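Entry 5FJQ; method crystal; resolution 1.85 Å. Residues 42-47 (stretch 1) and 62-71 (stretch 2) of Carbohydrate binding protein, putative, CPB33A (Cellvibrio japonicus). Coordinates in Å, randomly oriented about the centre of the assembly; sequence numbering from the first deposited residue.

Stretch 1 (42-47) QEVAVG
Stretch 2 62-71: LCSANRANLF

Two segments separate in sequence can be joined by one long arginine and a few apolar side chains, as this putative carbohydrate-binding protein illustrates. In stretch 1, Val-44 (phi/psi -88/83) is still loop, after Glu-43 at -117/31; the strand runs from Ala-45 (-129/150) through Val-46 (-132/121) to Gly-47 (-80/148). Stretch 2 folds through two overlapping turns. A type I turn spans Leu-62 to Ala-65, closed by a hydrogen bond from Ala-65 N to Leu-62 O at 3.3 Å; a type I' turn follows from Ser-64 to Arg-67, with Ala-65 (47/31) and Asn-66 (68/25) in left-handed conformation and Arg-67 N hydrogen-bonded to Ser-64 O at 2.8 Å. Arg-67 itself is extended (-95/127), and a 3-10 segment begins at Ala-68. The nearest CA atoms across the stretches are those of Val-44 and Ala-65, 5.9 Å apart.

The CA-to-CB bonds of Ala-65 and Arg-67 point toward stretch 1, as does that of Leu-70. The CA-to-CB bond of Val-44 points sideways to stretch 2; the side chain is in the t rotamer. Val-44 CG1 packs 3.7 Å from Ala-65 CB, and Val-44 CG2 makes the closer approach to Leu-70 CD1, at 3.5 Å, Leu-70 being m at chi1 and t at chi2. Val-46, also t, adds a looser contact, its CG2 4.1 Å from Ala-65 CB.

The Arg-67 side chain (chi1 to chi4 -62°, 166°, 68°, 111°) extends to the backbone of stretch 1. Its NH1 donates a hydrogen bond to Ala-45 O at 3.1 Å and 156°, the acceptor lying at the guanidinium edge, where N-H bonds can point at it. Glu-43 O instead sits over one face, 3.1 Å from Arg-67 CZ; proximity there brings no hydrogen bond, because the angles are poor. The Glu-43 carboxylate contributes a long salt bridge, Glu-43 OE2 to Arg-67 NH2 at 3.7 Å, with Glu-43 chi1 at -146° and chi2 at 155°.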

ATOM      1  N   GLN A  42       5.479  -2.264  -8.722  1.00 16.40           N
ATOM      2  CA  GLN A  42       4.389  -1.714  -9.556  1.00 18.12           C
ATOM      3  C   GLN A  42       3.249  -2.719  -9.864  1.00 19.91           C
ATOM      4  O   GLN A  42       2.211  -2.367 -10.464  1.00 21.34           O
ATOM      5  CB  GLN A  42       4.979  -1.159 -10.866  1.00 16.96           C
ATOM      6  CG  GLN A  42       5.446  -2.211 -11.866  1.00 18.46           C
ATOM      7  CD  GLN A  42       6.892  -2.704 -11.610  1.00 19.16           C
ATOM      8  OE1 GLN A  42       7.457  -2.555 -10.499  1.00 17.70           O
ATOM      9  NE2 GLN A  42       7.512  -3.263 -12.655  1.00 19.91           N
ATOM     10  N   GLU A  43       3.480  -3.966  -9.445  1.00 21.08           N
ATOM     11  CA  GLU A  43       2.685  -5.092  -9.767  1.00 20.60           C
ATOM     12  C   GLU A  43       2.009  -5.753  -8.561  1.00 18.25           C
ATOM     13  O   GLU A  43       1.854  -6.974  -8.542  1.00 19.90           O
ATOM     14  CB  GLU A  43       3.659  -6.084 -10.302  1.00 24.52           C
ATOM     15  CG  GLU A  43       3.162  -6.944 -11.370  1.00 28.91           C
ATOM     16  CD  GLU A  43       4.336  -7.407 -12.190  1.00 36.07           C
ATOM     17  OE1 GLU A  43       4.840  -6.573 -13.002  1.00 43.30           O
ATOM     18  OE2 GLU A  43       4.778  -8.554 -11.973  1.00 32.75           O
ATOM     19  N   VAL A  44       1.659  -5.005  -7.533  1.00 16.69           N
ATOM     20  CA  VAL A  44       0.997  -5.637  -6.409  1.00 17.08           C
ATOM     21  C   VAL A  44      -0.456  -5.556  -6.833  1.00 17.30           C
ATOM     22  O   VAL A  44      -1.200  -4.625  -6.454  1.00 19.07           O
ATOM     23  CB  VAL A  44       1.356  -4.945  -5.042  1.00 13.84           C
ATOM     24  CG1 VAL A  44       0.667  -5.584  -3.872  1.00 14.24           C
ATOM     25  CG2 VAL A  44       2.857  -4.926  -4.776  1.00 13.93           C
ATOM     26  N   ALA A  45      -0.858  -6.532  -7.658  1.00 17.97           N
ATOM     27  CA  ALA A  45      -1.990  -6.347  -8.597  1.00 17.53           C
ATOM     28  C   ALA A  45      -2.990  -7.459  -8.492  1.00 15.85           C
ATOM     29  O   ALA A  45      -2.608  -8.590  -8.222  1.00 18.75           O
ATOM     30  CB  ALA A  45      -1.503  -6.257 -10.048  1.00 15.86           C
ATOM     31  N   VAL A  46      -4.252  -7.165  -8.762  1.00 16.06           N
ATOM     32  CA  VAL A  46      -5.270  -8.227  -8.865  1.00 14.39           C
ATOM     33  C   VAL A  46      -6.045  -7.989 -10.131  1.00 14.90           C
ATOM     34  O   VAL A  46      -6.648  -6.938 -10.285  1.00 15.09           O
ATOM     35  CB  VAL A  46      -6.212  -8.274  -7.648  1.00 14.17           C
ATOM     36  CG1 VAL A  46      -7.301  -9.291  -7.823  1.00 14.83           C
ATOM     37  CG2 VAL A  46      -5.490  -8.670  -6.361  1.00 14.91           C
ATOM     38  N   GLY A  47      -6.054  -8.952 -11.053  1.00 14.18           N
ATOM     39  CA  GLY A  47      -6.856  -8.805 -12.274  1.00 15.91           C
ATOM     40  C   GLY A  47      -8.336  -9.125 -12.024  1.00 17.88           C
ATOM     41  O   GLY A  47      -8.662  -9.944 -11.187  1.00 18.62           O
ATOM     42  N   LEU A  62      -3.468  -7.977   2.603  1.00 14.97           N
ATOM     43  CA  LEU A  62      -3.764  -6.746   2.008  1.00 13.33           C
ATOM     44  C   LEU A  62      -2.451  -6.206   1.401  1.00 13.34           C
ATOM     45  O   LEU A  62      -2.411  -5.825   0.255  1.00 13.30           O
ATOM     46  CB  LEU A  62      -4.283  -5.846   3.094  1.00 12.90           C
ATOM     47  CG  LEU A  62      -5.790  -5.778   3.124  1.00 11.94           C
ATOM     48  CD1 LEU A  62      -6.486  -7.011   3.686  1.00 13.43           C
ATOM     49  CD2 LEU A  62      -6.277  -4.491   3.826  1.00 11.44           C
ATOM     50  N   CYS A  63      -1.351  -6.383   2.113  1.00 14.08           N
ATOM     51  CA  CYS A  63      -0.085  -5.835   1.628  1.00 14.84           C
ATOM     52  C   CYS A  63       0.572  -6.586   0.476  1.00 14.58           C
ATOM     53  O   CYS A  63       1.368  -5.986  -0.256  1.00 17.00           O
ATOM     54  CB  CYS A  63       0.886  -5.705   2.809  1.00 17.09           C
ATOM     55  SG  CYS A  63       0.400  -4.537   4.119  1.00 17.44           S
ATOM     56  N   SER A  64       0.313  -7.886   0.331  1.00 14.46           N
ATOM     57  CA  SER A  64       0.830  -8.687  -0.794  1.00 17.64           C
ATOM     58  C   SER A  64      -0.187  -8.804  -1.932  1.00 19.87           C
ATOM     59  O   SER A  64       0.089  -9.458  -2.932  1.00 19.71           O
ATOM     60  CB  SER A  64       1.141 -10.125  -0.337  1.00 15.41           C
ATOM     61  OG  SER A  64       0.019 -10.692   0.377  1.00 15.75           O
ATOM     62  N   ALA A  65      -1.378  -8.220  -1.728  1.00 19.40           N
ATOM     63  CA  ALA A  65      -2.524  -8.453  -2.615  1.00 20.57           C
ATOM     64  C   ALA A  65      -2.641  -9.980  -2.863  1.00 19.32           C
ATOM     65  O   ALA A  65      -2.998 -10.395  -3.933  1.00 19.80           O
ATOM     66  CB  ALA A  65      -2.340  -7.694  -3.916  1.00 21.25           C
ATOM     67  N   ASN A  66      -2.245 -10.774  -1.860  1.00 19.12           N
ATOM     68  CA  ASN A  66      -2.295 -12.248  -1.872  1.00 18.61           C
ATOM     69  C   ASN A  66      -1.335 -12.910  -2.869  1.00 19.29           C
ATOM     70  O   ASN A  66      -1.528 -14.075  -3.288  1.00 16.90           O
ATOM     71  CB  ASN A  66      -3.740 -12.757  -2.048  1.00 20.47           C
ATOM     72  CG  ASN A  66      -3.929 -14.192  -1.561  1.00 22.09           C
ATOM     73  OD1 ASN A  66      -3.271 -14.648  -0.612  1.00 22.83           O
ATOM     74  ND2 ASN A  66      -4.884 -14.893  -2.171  1.00 23.25           N
ATOM     75  N   ARG A  67      -0.260 -12.187  -3.206  1.00 15.82           N
ATOM     76  CA  ARG A  67       0.769 -12.724  -4.054  1.00 17.75           C
ATOM     77  C   ARG A  67       1.900 -13.294  -3.217  1.00 17.18           C
ATOM     78  O   ARG A  67       2.418 -12.593  -2.373  1.00 16.20           O
ATOM     79  CB  ARG A  67       1.281 -11.607  -4.953  1.00 16.29           C
ATOM     80  CG  ARG A  67       0.120 -11.111  -5.824  1.00 17.32           C
ATOM     81  CD  ARG A  67       0.359  -9.823  -6.511  1.00 16.77           C
ATOM     82  NE  ARG A  67       1.395  -9.993  -7.515  1.00 18.71           N
ATOM     83  CZ  ARG A  67       1.222  -9.947  -8.848  1.00 19.77           C
ATOM     84  NH1 ARG A  67       0.033  -9.708  -9.415  1.00 20.01           N
ATOM     85  NH2 ARG A  67       2.285 -10.081  -9.644  1.00 20.14           N
ATOM     86  N   ALA A  68       2.289 -14.554  -3.447  1.00 15.02           N
ATOM     87  CA  ALA A  68       3.184 -15.205  -2.500  1.00 16.19           C
ATOM     88  C   ALA A  68       4.593 -14.577  -2.394  1.00 15.64           C
ATOM     89  O   ALA A  68       5.241 -14.570  -1.320  1.00 16.91           O
ATOM     90  CB  ALA A  68       3.247 -16.724  -2.795  1.00 14.44           C
ATOM     91  N   ASN A  69       5.116 -14.137  -3.523  1.00 16.22           N
ATOM     92  CA  ASN A  69       6.438 -13.515  -3.561  1.00 15.88           C
ATOM     93  C   ASN A  69       6.464 -12.099  -2.829  1.00 15.84           C
ATOM     94  O   ASN A  69       7.466 -11.390  -2.877  1.00 15.50           O
ATOM     95  CB  ASN A  69       6.962 -13.455  -5.034  1.00 15.39           C
ATOM     96  CG  ASN A  69       6.216 -12.448  -5.928  1.00 16.99           C
ATOM     97  OD1 ASN A  69       5.508 -11.539  -5.443  1.00 18.39           O
ATOM     98  ND2 ASN A  69       6.497 -12.499  -7.241  1.00 15.48           N
ATOM     99  N   LEU A  70       5.369 -11.743  -2.152  1.00 16.53           N
ATOM    100  CA  LEU A  70       5.295 -10.551  -1.300  1.00 16.69           C
ATOM    101  C   LEU A  70       4.689 -10.865   0.081  1.00 17.97           C
ATOM    102  O   LEU A  70       4.391  -9.961   0.854  1.00 17.88           O
ATOM    103  CB  LEU A  70       4.441  -9.466  -1.938  1.00 16.47           C
ATOM    104  CG  LEU A  70       4.904  -8.913  -3.284  1.00 16.96           C
ATOM    105  CD1 LEU A  70       3.757  -8.180  -3.944  1.00 15.60           C
ATOM    106  CD2 LEU A  70       6.171  -8.010  -3.174  1.00 17.87           C
ATOM    107  N   PHE A  71       4.490 -12.130   0.369  1.00 19.02           N
ATOM    108  CA  PHE A  71       3.961 -12.561   1.674  1.00 20.36           C
ATOM    109  C   PHE A  71       4.769 -11.986   2.872  1.00 17.30           C
ATOM    110  O   PHE A  71       4.252 -11.879   3.957  1.00 16.50           O
ATOM    111  CB  PHE A  71       3.915 -14.076   1.735  1.00 22.23           C
ATOM    112  CG  PHE A  71       2.668 -14.693   1.123  1.00 23.26           C
ATOM    113  CD1 PHE A  71       1.692 -13.901   0.453  1.00 24.69           C
ATOM    114  CD2 PHE A  71       2.505 -16.086   1.150  1.00 25.01           C
ATOM    115  CE1 PHE A  71       0.555 -14.484  -0.121  1.00 23.86           C
ATOM    116  CE2 PHE A  71       1.372 -16.676   0.576  1.00 24.48           C
ATOM    117  CZ  PHE A  71       0.400 -15.866  -0.062  1.00 23.43           C
TER